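Local coordinates for protein toxin PAU_02230 (PDB 6HV6) that is a toxin of the bacterium Photorhabdus asymbiotica, known as PaTox, whose modelled part combines many helices with an antiparallel sheet, at residues 65-76 with 160-171. The protein carries 1 engineered substitution. Numbering follows the deposited sequence.
Sequences EITISGYKFKRI and DINAFQTAKDAQ. With EDO (1,2-ethanediol), chain C; EDO (1,2-ethanediol), chain B.
F164 rises from the helix into the bend where the hairpin strand 71-74 runs on towards I76. With CG anti to its backbone N (chi1 -175°), the ring is brought up against the backbone of 73-75. Its CB and CG pass beside K74 O; further out, CD1 lies 3.4 Å from F73 O, which sits at the ring edge. CE1 comes near R75 N, and CZ ends between R75 CB and I66 CD1, the latter 3.7 Å away. R75 CA stands over the ring face, 3.6 Å from the centroid and 12° off the normal, a CH-pi contact that suits an aromatic because its flat, electron-rich face accepts the backbone C-H. The R75 chain runs alongside the ring, its CG near CE2, before its charged end leads away.

Along the helix, small residues let the hairpin come close. A167 CB meets I68 CG1 at 3.7 Å and also touches I66 CG2 and the F73 ring, while A163 packs against F73 CD2. The branched I66 serves two neighbours: CD1 reaches F164, and CG2 meets the Q171 amide at CD, 3.5 Å away. No direct hydrogen bond crosses; a water donates to both K74 O and D160 O, bridging hairpin and helix. E65 carries a salt bridge to K72 and a long one to K74, on the face turned from the helix.

Beyond the contact, Y226 and L190 also pack on F73. A two-stranded antiparallel β-hairpin, its type I' turn holding S69 and G70 at positive phi, lies across the long helix 144-176, its apolar face turned inward and its charged face outward.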
# COMPACT_ATOMS: atom_id res chain seq x y z
N GLU A 65 16.03 2.85 13.11
CA GLU A 65 14.65 3.26 13.33
C GLU A 65 14.24 4.17 12.19
O GLU A 65 15.04 4.99 11.73
CB GLU A 65 14.50 3.97 14.68
CG GLU A 65 13.08 4.43 15.00
CD GLU A 65 13.04 5.40 16.17
OE1 GLU A 65 13.53 6.55 16.01
OE2 GLU A 65 12.54 5.02 17.24
N ILE A 66 13.00 4.02 11.72
CA ILE A 66 12.48 4.86 10.65
C ILE A 66 11.11 5.38 11.07
O ILE A 66 10.25 4.60 11.49
CB ILE A 66 12.39 4.09 9.31
CG1 ILE A 66 13.80 3.69 8.86
CG2 ILE A 66 11.68 4.95 8.26
CD1 ILE A 66 13.82 2.65 7.78
N THR A 67 10.92 6.69 10.96
CA THR A 67 9.66 7.34 11.27
C THR A 67 8.94 7.71 9.98
O THR A 67 9.49 8.44 9.15
CB THR A 67 9.90 8.58 12.14
OG1 THR A 67 10.47 8.17 13.38
CG2 THR A 67 8.59 9.29 12.41
N ILE A 68 7.72 7.20 9.82
CA ILE A 68 6.88 7.48 8.66
C ILE A 68 5.65 8.23 9.17
O ILE A 68 4.74 7.61 9.75
CB ILE A 68 6.46 6.21 7.91
CG1 ILE A 68 7.68 5.42 7.45
CG2 ILE A 68 5.58 6.58 6.73
CD1 ILE A 68 8.44 6.09 6.34
N SER A 69 5.61 9.54 8.96
CA SER A 69 4.45 10.38 9.27
C SER A 69 4.00 10.20 10.71
O SER A 69 2.82 10.03 11.01
CB SER A 69 3.31 10.11 8.29
OG SER A 69 3.70 10.53 6.98
N GLY A 70 4.96 10.25 11.62
CA GLY A 70 4.69 10.18 13.04
C GLY A 70 4.78 8.79 13.64
O GLY A 70 4.81 8.67 14.87
N TYR A 71 4.83 7.74 12.82
CA TYR A 71 4.89 6.37 13.31
C TYR A 71 6.31 5.84 13.22
O TYR A 71 6.94 5.91 12.16
CB TYR A 71 3.94 5.46 12.51
CG TYR A 71 2.49 5.79 12.76
CD1 TYR A 71 1.80 5.20 13.81
CD2 TYR A 71 1.82 6.71 11.97
CE1 TYR A 71 0.47 5.50 14.05
CE2 TYR A 71 0.49 7.02 12.20
CZ TYR A 71 -0.18 6.41 13.24
OH TYR A 71 -1.50 6.71 13.48
N LYS A 72 6.80 5.31 14.34
CA LYS A 72 8.16 4.78 14.42
C LYS A 72 8.16 3.30 14.07
O LYS A 72 7.34 2.54 14.58
CB LYS A 72 8.73 4.99 15.82
CG LYS A 72 8.70 6.44 16.29
CD LYS A 72 9.89 6.78 17.18
CE LYS A 72 9.88 6.00 18.49
NZ LYS A 72 11.12 6.25 19.29
N PHE A 73 9.07 2.91 13.18
CA PHE A 73 9.25 1.50 12.83
C PHE A 73 10.66 1.11 13.21
O PHE A 73 11.63 1.72 12.74
CB PHE A 73 8.96 1.26 11.35
CG PHE A 73 7.57 1.61 10.97
CD1 PHE A 73 7.23 2.92 10.67
CD2 PHE A 73 6.57 0.66 10.99
CE1 PHE A 73 5.94 3.26 10.35
CE2 PHE A 73 5.27 0.99 10.66
CZ PHE A 73 4.96 2.30 10.34
N LYS A 74 10.78 0.10 14.07
CA LYS A 74 12.06 -0.32 14.60
C LYS A 74 12.66 -1.43 13.76
O LYS A 74 11.96 -2.35 13.32
CB LYS A 74 11.89 -0.80 16.05
CG LYS A 74 11.99 0.31 17.09
CD LYS A 74 13.40 0.87 17.16
CE LYS A 74 13.52 1.99 18.18
NZ LYS A 74 14.91 2.51 18.28
N ARG A 75 13.96 -1.34 13.52
CA ARG A 75 14.70 -2.41 12.85
C ARG A 75 14.66 -3.67 13.70
O ARG A 75 14.95 -3.64 14.90
CB ARG A 75 16.15 -1.98 12.61
CG ARG A 75 16.87 -2.76 11.53
CD ARG A 75 18.38 -2.59 11.62
NE ARG A 75 18.96 -3.60 12.50
CZ ARG A 75 19.22 -3.42 13.79
NH1 ARG A 75 18.96 -2.26 14.37
NH2 ARG A 75 19.74 -4.41 14.50
N ILE A 76 14.33 -4.79 13.07
CA ILE A 76 14.31 -6.09 13.74
C ILE A 76 15.59 -6.83 13.37
O ILE A 76 15.97 -6.87 12.20
CB ILE A 76 13.07 -6.91 13.34
CG1 ILE A 76 11.80 -6.06 13.51
CG2 ILE A 76 12.99 -8.18 14.16
CD1 ILE A 76 11.47 -5.74 14.96
N ASP A 160 6.22 -7.06 11.70
CA ASP A 160 7.13 -5.95 12.01
C ASP A 160 8.29 -5.90 11.02
O ASP A 160 8.72 -4.81 10.61
CB ASP A 160 7.66 -6.08 13.43
CG ASP A 160 6.65 -5.66 14.48
OD1 ASP A 160 5.63 -5.04 14.14
OD2 ASP A 160 6.89 -5.97 15.67
N ILE A 161 8.83 -7.06 10.64
CA ILE A 161 9.91 -7.10 9.66
C ILE A 161 9.43 -6.51 8.33
O ILE A 161 10.08 -5.64 7.74
CB ILE A 161 10.43 -8.54 9.51
CG1 ILE A 161 11.23 -8.92 10.76
CG2 ILE A 161 11.24 -8.72 8.23
CD1 ILE A 161 11.69 -10.34 10.77
N ASN A 162 8.26 -6.95 7.87
CA ASN A 162 7.71 -6.44 6.62
C ASN A 162 7.44 -4.94 6.69
O ASN A 162 7.67 -4.22 5.72
CB ASN A 162 6.43 -7.19 6.26
CG ASN A 162 6.68 -8.63 5.87
OD1 ASN A 162 7.78 -8.97 5.42
ND2 ASN A 162 5.67 -9.48 6.03
N ALA A 163 6.92 -4.47 7.83
CA ALA A 163 6.62 -3.05 7.98
C ALA A 163 7.89 -2.22 7.94
O ALA A 163 7.93 -1.14 7.32
CB ALA A 163 5.85 -2.79 9.28
N PHE A 164 8.95 -2.69 8.59
CA PHE A 164 10.20 -1.94 8.55
C PHE A 164 10.76 -1.87 7.14
O PHE A 164 11.29 -0.83 6.72
CB PHE A 164 11.22 -2.55 9.50
CG PHE A 164 12.48 -1.75 9.61
CD1 PHE A 164 12.54 -0.62 10.40
CD2 PHE A 164 13.61 -2.12 8.89
CE1 PHE A 164 13.70 0.13 10.50
CE2 PHE A 164 14.77 -1.38 8.98
CZ PHE A 164 14.82 -0.25 9.79
N GLN A 165 10.63 -2.96 6.38
CA GLN A 165 11.07 -2.92 4.99
C GLN A 165 10.21 -1.96 4.16
O GLN A 165 10.75 -1.21 3.33
CB GLN A 165 11.03 -4.32 4.37
CG GLN A 165 11.54 -4.37 2.95
CD GLN A 165 13.02 -4.07 2.86
OE1 GLN A 165 13.81 -4.58 3.64
NE2 GLN A 165 13.41 -3.21 1.91
N THR A 166 8.89 -1.97 4.35
CA THR A 166 8.05 -1.01 3.64
C THR A 166 8.45 0.42 3.98
O THR A 166 8.57 1.28 3.09
CB THR A 166 6.58 -1.23 3.96
OG1 THR A 166 6.22 -2.57 3.60
CG2 THR A 166 5.70 -0.23 3.18
N ALA A 167 8.69 0.70 5.27
CA ALA A 167 9.14 2.03 5.67
C ALA A 167 10.45 2.39 4.97
O ALA A 167 10.62 3.51 4.48
CB ALA A 167 9.30 2.09 7.19
N LYS A 168 11.38 1.43 4.89
CA LYS A 168 12.64 1.68 4.19
C LYS A 168 12.41 1.94 2.71
O LYS A 168 13.06 2.81 2.11
CB LYS A 168 13.58 0.49 4.40
CG LYS A 168 15.04 0.83 4.30
CD LYS A 168 15.88 -0.17 5.10
CE LYS A 168 15.82 -1.56 4.49
NZ LYS A 168 16.48 -1.57 3.15
N ASP A 169 11.51 1.18 2.09
CA ASP A 169 11.15 1.43 0.69
C ASP A 169 10.57 2.83 0.52
O ASP A 169 10.84 3.51 -0.48
CB ASP A 169 10.14 0.39 0.20
CG ASP A 169 10.69 -1.02 0.16
OD1 ASP A 169 11.92 -1.20 0.28
OD2 ASP A 169 9.88 -1.96 0.00
N ALA A 170 9.72 3.25 1.45
CA ALA A 170 9.11 4.58 1.37
C ALA A 170 10.17 5.67 1.52
O ALA A 170 10.14 6.68 0.81
CB ALA A 170 8.02 4.72 2.42
N GLN A 171 11.12 5.49 2.44
CA GLN A 171 12.18 6.48 2.59
C GLN A 171 13.05 6.55 1.34
O GLN A 171 13.45 7.64 0.91
CB GLN A 171 13.04 6.17 3.81
CG GLN A 171 12.52 6.80 5.07
CD GLN A 171 13.60 6.97 6.12
OE1 GLN A 171 14.64 6.32 6.05
NE2 GLN A 171 13.36 7.85 7.09
C1 EDO C . 8.81 -8.14 16.69
O1 EDO C . 8.09 -7.13 17.41
C2 EDO C . 10.17 -8.36 17.32
O2 EDO C . 10.74 -9.56 16.78
C1 EDO B . 6.45 -0.34 -0.66
O1 EDO B . 7.23 -1.50 -0.37
C2 EDO B . 5.10 -0.76 -1.23
O2 EDO B . 5.25 -1.15 -2.60
O HOH W 1 13.36 8.29 10.36
O HOH W 2 9.07 -2.64 12.34